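PDB 6KYY: pyridine nucleotide-disulphide oxidoreductase dimerisation region from Escherichia coli BL21, which is an FAD-containing, hypochlorous acid-induced flavoprotein disulfide reductase that binds copper(II) and probably takes part in resistance to reactive chlorine species. Local coordinates for residues 162-167 with 182-187. Sequence-based numbering, arbitrary orientation.
Sequences KELPGH and SMFANF
In the second Rossmann-type domain, consistent with the pyridine nucleotide-disulfide oxidoreductase family, the loop that leads into strand 167-171 packs, through Leu164 and Pro165, on Phe184 of helix 175-186 and on Phe187 just beyond it in sequence. This helix follows strand 167-171 across a glycine-rich turn that matches the GxGxxG pattern of Rossmann-type folds, so the contact joins the entry of a beta-alpha unit to the later part of its helix. No hydrogen bond links the two segments, and apolar side chains carry the contact. Leu164 holds its CG anti to the backbone N (chi1 -173°), and with chi2 at 89° its methyls come to the two phenylalanines. CD1 lies 3.5 Å from CB of Phe187 and also reaches CD2 of Phe184, at 4.1 Å. Beyond CB the ring of Phe187 leads away from the loop and meets Phe71 of helix 71-94 edge-to-face; Leu164 touches Phe71 too. Pro165 comes to Phe184 at the ring edge, near the ring plane, with CD 4.3 Å from CE2. Gly166 pairs through its backbone with Lys190, at the start of the next strand of the parallel sheet. The other methyl of Leu164, CD2, rests 3.5 Å from the carbonyl O of Phe187.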
ATOM      1  N   LYS B 162      -8.431 -29.844  -4.571  1.00 35.51           N
ATOM      2  CA  LYS B 162      -7.997 -30.158  -5.925  1.00 39.84           C
ATOM      3  C   LYS B 162      -8.891 -29.545  -6.993  1.00 37.51           C
ATOM      4  O   LYS B 162      -8.454 -29.399  -8.140  1.00 33.90           O
ATOM      5  CB  LYS B 162      -7.945 -31.675  -6.125  1.00 51.70           C
ATOM      6  CG  LYS B 162      -7.069 -32.409  -5.121  1.00 39.45           C
ATOM      7  CD  LYS B 162      -5.629 -32.483  -5.596  1.00 26.17           C
ATOM      8  CE  LYS B 162      -4.976 -33.792  -5.180  1.00 34.60           C
ATOM      9  NZ  LYS B 162      -5.434 -34.934  -6.016  1.00 29.62           N
ATOM     10  N   GLU B 163     -10.122 -29.181  -6.642  1.00 41.71           N
ATOM     11  CA  GLU B 163     -11.102 -28.678  -7.592  1.00 37.76           C
ATOM     12  C   GLU B 163     -11.877 -27.546  -6.940  1.00 40.18           C
ATOM     13  O   GLU B 163     -12.155 -27.590  -5.740  1.00 30.32           O
ATOM     14  CB  GLU B 163     -12.054 -29.800  -8.034  1.00 41.89           C
ATOM     15  CG  GLU B 163     -13.194 -29.371  -8.940  1.00 41.05           C
ATOM     16  CD  GLU B 163     -13.902 -30.556  -9.573  1.00 39.61           C
ATOM     17  OE1 GLU B 163     -13.261 -31.280 -10.364  1.00 28.61           O
ATOM     18  OE2 GLU B 163     -15.095 -30.769  -9.273  1.00 35.04           O
ATOM     19  N   LEU B 164     -12.214 -26.530  -7.724  1.00 40.06           N
ATOM     20  CA  LEU B 164     -13.003 -25.427  -7.190  1.00 45.92           C
ATOM     21  C   LEU B 164     -14.435 -25.884  -6.958  1.00 44.77           C
ATOM     22  O   LEU B 164     -15.112 -26.282  -7.916  1.00 41.95           O
ATOM     23  CB  LEU B 164     -12.983 -24.227  -8.129  1.00 31.06           C
ATOM     24  CG  LEU B 164     -13.656 -23.002  -7.503  1.00 37.51           C
ATOM     25  CD1 LEU B 164     -12.640 -22.189  -6.727  1.00 46.95           C
ATOM     26  CD2 LEU B 164     -14.360 -22.145  -8.548  1.00 39.71           C
ATOM     27  N   PRO B 165     -14.938 -25.849  -5.725  1.00 43.18           N
ATOM     28  CA  PRO B 165     -16.319 -26.280  -5.480  1.00 41.82           C
ATOM     29  C   PRO B 165     -17.310 -25.247  -5.999  1.00 33.00           C
ATOM     30  O   PRO B 165     -17.149 -24.046  -5.777  1.00 46.38           O
ATOM     31  CB  PRO B 165     -16.384 -26.413  -3.955  1.00 30.05           C
ATOM     32  CG  PRO B 165     -15.351 -25.456  -3.457  1.00 30.96           C
ATOM     33  CD  PRO B 165     -14.256 -25.421  -4.491  1.00 26.98           C
ATOM     34  N   GLY B 166     -18.338 -25.729  -6.699  1.00 44.94           N
ATOM     35  CA  GLY B 166     -19.339 -24.829  -7.244  1.00 31.64           C
ATOM     36  C   GLY B 166     -20.116 -24.082  -6.179  1.00 28.99           C
ATOM     37  O   GLY B 166     -20.620 -22.984  -6.429  1.00 39.19           O
ATOM     38  N   HIS B 167     -20.223 -24.658  -4.983  1.00 33.43           N
ATOM     39  CA  HIS B 167     -20.905 -24.017  -3.864  1.00 35.09           C
ATOM     40  C   HIS B 167     -20.131 -24.322  -2.592  1.00 40.22           C
ATOM     41  O   HIS B 167     -20.038 -25.483  -2.183  1.00 32.28           O
ATOM     42  CB  HIS B 167     -22.353 -24.497  -3.744  1.00 41.48           C
ATOM     43  CG  HIS B 167     -23.166 -23.723  -2.753  1.00 41.34           C
ATOM     44  ND1 HIS B 167     -24.489 -24.009  -2.490  1.00 41.57           N
ATOM     45  CD2 HIS B 167     -22.844 -22.673  -1.961  1.00 24.12           C
ATOM     46  CE1 HIS B 167     -24.946 -23.169  -1.579  1.00 48.14           C
ATOM     47  NE2 HIS B 167     -23.968 -22.348  -1.241  1.00 31.21           N
ATOM     48  N   SER B 182     -14.813 -13.965   0.159  1.00 22.10           N
ATOM     49  CA  SER B 182     -14.443 -13.211  -1.036  1.00 20.25           C
ATOM     50  C   SER B 182     -13.487 -14.001  -1.919  1.00 27.43           C
ATOM     51  O   SER B 182     -13.601 -13.965  -3.148  1.00 37.92           O
ATOM     52  CB  SER B 182     -13.816 -11.872  -0.645  1.00 16.15           C
ATOM     53  OG  SER B 182     -14.430 -11.328   0.509  1.00 20.90           O
ATOM     54  N   MET B 183     -12.541 -14.721  -1.310  1.00 30.98           N
ATOM     55  CA  MET B 183     -11.519 -15.416  -2.088  1.00 28.82           C
ATOM     56  C   MET B 183     -12.134 -16.438  -3.035  1.00 33.55           C
ATOM     57  O   MET B 183     -11.752 -16.518  -4.208  1.00 29.74           O
ATOM     58  CB  MET B 183     -10.517 -16.095  -1.155  1.00 25.12           C
ATOM     59  CG  MET B 183      -9.454 -16.903  -1.883  1.00 26.12           C
ATOM     60  SD  MET B 183      -8.910 -18.346  -0.954  1.00 43.17           S
ATOM     61  CE  MET B 183      -8.130 -17.556   0.447  1.00 35.50           C
ATOM     62  N   PHE B 184     -13.091 -17.228  -2.547  1.00 28.50           N
ATOM     63  CA  PHE B 184     -13.697 -18.247  -3.395  1.00 24.45           C
ATOM     64  C   PHE B 184     -14.795 -17.672  -4.281  1.00 33.68           C
ATOM     65  O   PHE B 184     -14.988 -18.149  -5.405  1.00 36.76           O
ATOM     66  CB  PHE B 184     -14.232 -19.391  -2.534  1.00 18.53           C
ATOM     67  CG  PHE B 184     -13.169 -20.361  -2.097  1.00 25.21           C
ATOM     68  CD1 PHE B 184     -12.280 -20.028  -1.086  1.00 29.47           C
ATOM     69  CD2 PHE B 184     -13.049 -21.600  -2.705  1.00 22.10           C
ATOM     70  CE1 PHE B 184     -11.296 -20.914  -0.686  1.00 27.92           C
ATOM     71  CE2 PHE B 184     -12.067 -22.491  -2.309  1.00 32.31           C
ATOM     72  CZ  PHE B 184     -11.191 -22.147  -1.299  1.00 28.32           C
ATOM     73  N   ALA B 185     -15.515 -16.653  -3.805  1.00 32.69           N
ATOM     74  CA  ALA B 185     -16.475 -15.973  -4.668  1.00 24.70           C
ATOM     75  C   ALA B 185     -15.774 -15.209  -5.781  1.00 29.20           C
ATOM     76  O   ALA B 185     -16.368 -14.968  -6.838  1.00 35.84           O
ATOM     77  CB  ALA B 185     -17.357 -15.032  -3.850  1.00 24.21           C
ATOM     78  N   ASN B 186     -14.515 -14.819  -5.564  1.00 39.19           N
ATOM     79  CA  ASN B 186     -13.727 -14.227  -6.639  1.00 32.27           C
ATOM     80  C   ASN B 186     -13.341 -15.278  -7.672  1.00 40.05           C
ATOM     81  O   ASN B 186     -13.283 -14.988  -8.873  1.00 42.40           O
ATOM     82  CB  ASN B 186     -12.480 -13.555  -6.068  1.00 17.52           C
ATOM     83  CG  ASN B 186     -12.718 -12.109  -5.685  1.00 27.71           C
ATOM     84  OD1 ASN B 186     -13.675 -11.481  -6.138  1.00 21.82           O
ATOM     85  ND2 ASN B 186     -11.840 -11.571  -4.848  1.00 29.28           N
ATOM     86  N   PHE B 187     -13.074 -16.505  -7.219  1.00 45.49           N
ATOM     87  CA  PHE B 187     -12.741 -17.606  -8.114  1.00 24.73           C
ATOM     88  C   PHE B 187     -13.938 -18.098  -8.916  1.00 36.31           C
ATOM     89  O   PHE B 187     -13.760 -18.937  -9.805  1.00 31.10           O
ATOM     90  CB  PHE B 187     -12.153 -18.768  -7.314  1.00 35.02           C
ATOM     91  CG  PHE B 187     -10.690 -18.620  -6.995  1.00 46.22           C
ATOM     92  CD1 PHE B 187      -9.792 -18.202  -7.962  1.00 52.04           C
ATOM     93  CD2 PHE B 187     -10.214 -18.908  -5.726  1.00 33.25           C
ATOM     94  CE1 PHE B 187      -8.447 -18.072  -7.668  1.00 31.25           C
ATOM     95  CE2 PHE B 187      -8.871 -18.777  -5.427  1.00 29.26           C
ATOM     96  CZ  PHE B 187      -7.987 -18.359  -6.399  1.00 26.75           C
TER